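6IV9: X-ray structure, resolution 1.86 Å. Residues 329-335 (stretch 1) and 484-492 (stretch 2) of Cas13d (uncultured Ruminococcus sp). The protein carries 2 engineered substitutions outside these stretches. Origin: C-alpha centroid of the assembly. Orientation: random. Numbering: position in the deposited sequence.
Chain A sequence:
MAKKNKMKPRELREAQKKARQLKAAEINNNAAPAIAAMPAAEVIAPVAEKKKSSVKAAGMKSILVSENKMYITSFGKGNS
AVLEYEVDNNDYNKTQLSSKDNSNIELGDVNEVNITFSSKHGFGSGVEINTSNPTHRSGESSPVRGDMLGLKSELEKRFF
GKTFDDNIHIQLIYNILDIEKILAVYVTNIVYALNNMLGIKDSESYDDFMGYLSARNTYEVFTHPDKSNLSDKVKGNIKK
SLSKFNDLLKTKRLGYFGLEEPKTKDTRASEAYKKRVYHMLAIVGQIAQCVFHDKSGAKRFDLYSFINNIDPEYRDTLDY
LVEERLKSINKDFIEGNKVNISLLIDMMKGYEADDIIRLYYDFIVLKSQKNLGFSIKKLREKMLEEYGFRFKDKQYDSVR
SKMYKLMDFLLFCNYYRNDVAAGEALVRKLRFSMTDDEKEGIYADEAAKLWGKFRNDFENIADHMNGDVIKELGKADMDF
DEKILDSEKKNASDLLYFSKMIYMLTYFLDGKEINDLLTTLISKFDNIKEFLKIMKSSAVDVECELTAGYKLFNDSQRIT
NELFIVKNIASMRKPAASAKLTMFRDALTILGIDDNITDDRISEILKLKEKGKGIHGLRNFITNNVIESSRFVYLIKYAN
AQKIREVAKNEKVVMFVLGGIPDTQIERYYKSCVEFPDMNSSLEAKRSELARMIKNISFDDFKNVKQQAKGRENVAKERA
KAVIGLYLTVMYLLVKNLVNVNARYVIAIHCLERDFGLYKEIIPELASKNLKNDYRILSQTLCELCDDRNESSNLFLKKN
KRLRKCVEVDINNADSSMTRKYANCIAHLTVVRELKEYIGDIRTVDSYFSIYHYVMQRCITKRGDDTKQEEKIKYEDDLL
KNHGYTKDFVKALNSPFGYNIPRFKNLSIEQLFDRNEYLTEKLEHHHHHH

Stretch 1 (329-335) INKDFIE
Stretch 2, residues 484-492: ILDSEKKNA

What backbone shapes meet here? Stretch 1 enters as the end of a helix through Asn330, leaves helical phi/psi at Lys331 (-67/120), passes Asp332 at 54/49, and returns to helical angles from Phe333 on. Stretch 2 has a 3-10 segment at Ile484 and Leu485, helical angles from Asp486 through Glu488, then extended Lys489 (-60/140), Lys490 and Asn491. Leu485 O receives both Glu488 N (2.9 Å) and Lys489 N (3.0 Å), closing that turn. The chains run in opposite senses: Asn330 CA lies 6.8 Å from Lys489 CA, and Phe333 CA lies 8.6 Å from Leu485 CA.

How does Asn330, which loses the most surface, fasten the stretches? Its CA-to-CB bond points toward stretch 2, and with chi1 m (-70°) and chi2 -17° its amide donates from Asn330 ND2 to Lys490 O at 2.8 Å, with an N-H...O angle of 138°. Asn330 OD1 is hydrogen-bonded elsewhere in the structure. An amide suits this buried site because both its ends find polar partners.

Why does a lysine fit beside it? Lys489 has chi1 m, then chi2 and chi3 t, so its methylenes extend along stretch 1; chi4 is 7°, nearly eclipsed. Lys489 CE comes within 3.3 Å of Asn330 O, and Lys489 NZ sits 4.0 Å from Phe333 CB. The aliphatic stem thus packs while the charged end keeps a hydrogen-bonding partner just outside the stretches.

What fills the apolar end? Leu485 (chi1 m, chi2 t) points toward stretch 1, and its CD1 touches both partners: Leu485 CD1 is 3.6 Å from Phe333 CD1, meeting the ring obliquely, and 3.8 Å from Ile334 CG1. Phe333 has chi1 t and chi2 -88°; Ile334 has m, t. All three are buried, as hydrocarbon side chains favour.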

ATOM      1  N   ILE A 329      22.297   6.716  -6.409  1.00 28.21           N
ATOM      2  CA  ILE A 329      21.787   6.743  -7.806  1.00 30.60           C
ATOM      3  C   ILE A 329      22.512   7.804  -8.650  1.00 29.68           C
ATOM      4  O   ILE A 329      22.858   7.533  -9.774  1.00 30.06           O
ATOM      5  CB  ILE A 329      20.286   7.061  -7.776  1.00 32.74           C
ATOM      6  CG1 ILE A 329      19.487   6.010  -7.015  1.00 35.80           C
ATOM      7  CG2 ILE A 329      19.751   7.273  -9.168  1.00 37.40           C
ATOM      8  CD1 ILE A 329      18.161   6.505  -6.526  1.00 34.46           C
ATOM      9  N   ASN A 330      22.626   9.005  -8.109  1.00 28.53           N
ATOM     10  CA  ASN A 330      23.186  10.200  -8.790  1.00 30.35           C
ATOM     11  C   ASN A 330      24.691  10.128  -9.050  1.00 38.59           C
ATOM     12  O   ASN A 330      25.111  10.657 -10.059  1.00 39.00           O
ATOM     13  CB  ASN A 330      22.815  11.490  -8.072  1.00 29.99           C
ATOM     14  CG  ASN A 330      21.351  11.804  -8.225  1.00 29.72           C
ATOM     15  OD1 ASN A 330      20.702  11.263  -9.093  1.00 32.33           O
ATOM     16  ND2 ASN A 330      20.828  12.653  -7.374  1.00 29.17           N
ATOM     17  N   LYS A 331      25.462   9.543  -8.146  1.00 37.95           N
ATOM     18  CA  LYS A 331      26.933   9.588  -8.336  1.00 43.67           C
ATOM     19  C   LYS A 331      27.332   8.771  -9.564  1.00 36.52           C
ATOM     20  O   LYS A 331      27.071   7.598  -9.586  1.00 39.85           O
ATOM     21  CB  LYS A 331      27.623   9.056  -7.081  1.00 48.83           C
ATOM     22  CG  LYS A 331      28.992   9.650  -6.793  1.00 59.22           C
ATOM     23  CD  LYS A 331      29.829   8.777  -5.898  1.00 71.18           C
ATOM     24  CE  LYS A 331      31.314   8.944  -6.134  1.00 80.89           C
ATOM     25  NZ  LYS A 331      32.048   7.687  -5.865  1.00 89.62           N
ATOM     26  N   ASP A 332      27.953   9.417 -10.542  1.00 39.83           N
ATOM     27  CA  ASP A 332      28.425   8.698 -11.747  1.00 35.99           C
ATOM     28  C   ASP A 332      27.271   7.915 -12.381  1.00 38.65           C
ATOM     29  O   ASP A 332      27.464   6.772 -12.723  1.00 36.63           O
ATOM     30  CB  ASP A 332      29.658   7.858 -11.418  1.00 44.53           C
ATOM     31  CG  ASP A 332      30.844   8.708 -10.998  1.00 54.48           C
ATOM     32  OD1 ASP A 332      31.100   9.715 -11.653  1.00 57.12           O
ATOM     33  OD2 ASP A 332      31.469   8.374 -10.001  1.00 58.38           O
ATOM     34  N   PHE A 333      26.132   8.564 -12.572  1.00 33.15           N
ATOM     35  CA  PHE A 333      24.959   7.883 -13.161  1.00 31.51           C
ATOM     36  C   PHE A 333      25.258   7.395 -14.580  1.00 32.60           C
ATOM     37  O   PHE A 333      24.861   6.314 -14.926  1.00 30.23           O
ATOM     38  CB  PHE A 333      23.770   8.836 -13.183  1.00 30.20           C
ATOM     39  CG  PHE A 333      22.552   8.267 -13.847  1.00 31.36           C
ATOM     40  CD1 PHE A 333      22.369   8.400 -15.207  1.00 29.77           C
ATOM     41  CD2 PHE A 333      21.591   7.598 -13.110  1.00 32.43           C
ATOM     42  CE1 PHE A 333      21.248   7.884 -15.827  1.00 31.93           C
ATOM     43  CE2 PHE A 333      20.469   7.088 -13.734  1.00 28.99           C
ATOM     44  CZ  PHE A 333      20.302   7.232 -15.086  1.00 27.85           C
ATOM     45  N   ILE A 334      25.939   8.204 -15.383  1.00 31.33           N
ATOM     46  CA  ILE A 334      26.194   7.784 -16.788  1.00 33.47           C
ATOM     47  C   ILE A 334      27.079   6.536 -16.808  1.00 33.72           C
ATOM     48  O   ILE A 334      26.753   5.600 -17.495  1.00 39.23           O
ATOM     49  CB  ILE A 334      26.789   8.942 -17.599  1.00 35.86           C
ATOM     50  CG1 ILE A 334      25.868  10.158 -17.575  1.00 37.58           C
ATOM     51  CG2 ILE A 334      27.081   8.489 -19.010  1.00 42.42           C
ATOM     52  CD1 ILE A 334      26.398  11.347 -18.329  1.00 40.99           C
ATOM     53  N   GLU A 335      28.166   6.539 -16.055  1.00 35.89           N
ATOM     54  CA  GLU A 335      29.068   5.364 -16.015  1.00 36.45           C
ATOM     55  C   GLU A 335      28.301   4.168 -15.449  1.00 36.74           C
ATOM     56  O   GLU A 335      28.458   3.089 -15.937  1.00 36.05           O
ATOM     57  CB  GLU A 335      30.302   5.691 -15.185  1.00 40.59           C
ATOM     58  CG  GLU A 335      31.278   4.549 -15.081  1.00 41.01           C
ATOM     59  CD  GLU A 335      32.039   4.233 -16.354  1.00 51.10           C
ATOM     60  OE1 GLU A 335      31.936   5.001 -17.307  1.00 44.97           O
ATOM     61  OE2 GLU A 335      32.723   3.208 -16.375  1.00 52.08           O
ATOM     62  N   ILE A 484      26.504  16.727 -17.348  1.00 32.78           N
ATOM     63  CA  ILE A 484      25.415  16.887 -18.351  1.00 37.77           C
ATOM     64  C   ILE A 484      24.064  16.811 -17.631  1.00 39.55           C
ATOM     65  O   ILE A 484      23.118  17.438 -18.076  1.00 35.95           O
ATOM     66  CB  ILE A 484      25.529  15.767 -19.393  1.00 43.03           C
ATOM     67  CG1 ILE A 484      26.603  16.064 -20.433  1.00 51.64           C
ATOM     68  CG2 ILE A 484      24.200  15.485 -20.042  1.00 47.94           C
ATOM     69  CD1 ILE A 484      26.882  14.885 -21.331  1.00 59.70           C
ATOM     70  N   LEU A 485      24.024  16.046 -16.547  1.00 37.59           N
ATOM     71  CA  LEU A 485      22.780  15.771 -15.790  1.00 33.72           C
ATOM     72  C   LEU A 485      22.604  16.727 -14.618  1.00 35.24           C
ATOM     73  O   LEU A 485      21.625  16.585 -13.940  1.00 33.09           O
ATOM     74  CB  LEU A 485      22.831  14.330 -15.287  1.00 31.99           C
ATOM     75  CG  LEU A 485      22.699  13.267 -16.365  1.00 32.18           C
ATOM     76  CD1 LEU A 485      22.953  11.895 -15.792  1.00 35.58           C
ATOM     77  CD2 LEU A 485      21.348  13.339 -17.036  1.00 34.97           C
ATOM     78  N   ASP A 486      23.462  17.729 -14.466  1.00 31.88           N
ATOM     79  CA  ASP A 486      23.355  18.610 -13.279  1.00 33.53           C
ATOM     80  C   ASP A 486      21.973  19.267 -13.226  1.00 33.40           C
ATOM     81  O   ASP A 486      21.488  19.499 -12.141  1.00 32.42           O
ATOM     82  CB  ASP A 486      24.479  19.642 -13.238  1.00 36.11           C
ATOM     83  CG  ASP A 486      25.761  19.110 -12.632  1.00 46.56           C
ATOM     84  OD1 ASP A 486      25.749  17.988 -12.147  1.00 38.66           O
ATOM     85  OD2 ASP A 486      26.755  19.841 -12.650  1.00 41.61           O
ATOM     86  N   SER A 487      21.422  19.627 -14.374  1.00 31.87           N
ATOM     87  CA  SER A 487      20.089  20.273 -14.427  1.00 38.25           C
ATOM     88  C   SER A 487      18.943  19.291 -14.136  1.00 35.36           C
ATOM     89  O   SER A 487      17.880  19.770 -13.810  1.00 37.20           O
ATOM     90  CB  SER A 487      19.868  20.998 -15.717  1.00 35.11           C
ATOM     91  OG  SER A 487      20.030  20.135 -16.818  1.00 46.44           O
ATOM     92  N   GLU A 488      19.139  17.998 -14.369  1.00 29.43           N
ATOM     93  CA  GLU A 488      18.052  17.002 -14.209  1.00 32.27           C
ATOM     94  C   GLU A 488      18.082  16.290 -12.859  1.00 33.97           C
ATOM     95  O   GLU A 488      17.041  15.847 -12.437  1.00 30.92           O
ATOM     96  CB  GLU A 488      18.214  15.882 -15.231  1.00 39.14           C
ATOM     97  CG  GLU A 488      18.516  16.369 -16.623  1.00 51.19           C
ATOM     98  CD  GLU A 488      17.469  17.266 -17.245  1.00 51.10           C
ATOM     99  OE1 GLU A 488      16.340  16.812 -17.403  1.00 55.83           O
ATOM    100  OE2 GLU A 488      17.799  18.404 -17.578  1.00 58.96           O
ATOM    101  N   LYS A 489      19.239  16.232 -12.217  1.00 31.00           N
ATOM    102  CA  LYS A 489      19.403  15.448 -10.975  1.00 34.76           C
ATOM    103  C   LYS A 489      18.477  15.928  -9.862  1.00 40.89           C
ATOM    104  O   LYS A 489      18.309  17.120  -9.686  1.00 31.34           O
ATOM    105  CB  LYS A 489      20.861  15.475 -10.522  1.00 36.80           C
ATOM    106  CG  LYS A 489      21.780  14.487 -11.222  1.00 37.54           C
ATOM    107  CD  LYS A 489      23.198  14.589 -10.737  1.00 45.20           C
ATOM    108  CE  LYS A 489      24.140  13.540 -11.278  1.00 43.65           C
ATOM    109  NZ  LYS A 489      23.449  12.756 -12.308  1.00 53.14           N
ATOM    110  N   LYS A 490      17.923  14.962  -9.136  1.00 35.18           N
ATOM    111  CA  LYS A 490      17.056  15.238  -7.975  1.00 34.25           C
ATOM    112  C   LYS A 490      17.916  15.105  -6.722  1.00 33.54           C
ATOM    113  O   LYS A 490      18.586  14.115  -6.589  1.00 35.03           O
ATOM    114  CB  LYS A 490      15.849  14.307  -8.009  1.00 35.17           C
ATOM    115  CG  LYS A 490      14.795  14.724  -9.012  1.00 46.39           C
ATOM    116  CD  LYS A 490      13.901  15.804  -8.466  1.00 53.42           C
ATOM    117  CE  LYS A 490      13.723  16.990  -9.379  1.00 60.37           C
ATOM    118  NZ  LYS A 490      13.021  16.640 -10.633  1.00 68.46           N
ATOM    119  N   ASN A 491      17.864  16.101  -5.855  1.00 30.35           N
ATOM    120  CA  ASN A 491      18.668  16.143  -4.614  1.00 37.69           C
ATOM    121  C   ASN A 491      17.741  16.245  -3.397  1.00 34.10           C
ATOM    122  O   ASN A 491      16.626  16.686  -3.547  1.00 33.32           O
ATOM    123  CB  ASN A 491      19.659  17.304  -4.666  1.00 41.95           C
ATOM    124  CG  ASN A 491      20.583  17.240  -5.866  1.00 43.41           C
ATOM    125  OD1 ASN A 491      20.558  18.111  -6.724  1.00 47.51           O
ATOM    126  ND2 ASN A 491      21.405  16.218  -5.930  1.00 39.70           N
ATOM    127  N   ALA A 492      18.255  15.905  -2.218  1.00 33.66           N
ATOM    128  CA  ALA A 492      17.483  15.901  -0.956  1.00 34.45           C
ATOM    129  C   ALA A 492      16.953  17.298  -0.661  1.00 37.09           C
ATOM    130  O   ALA A 492      15.847  17.412  -0.202  1.00 30.89           O
ATOM    131  CB  ALA A 492      18.314  15.379   0.178  1.00 38.15           C
TER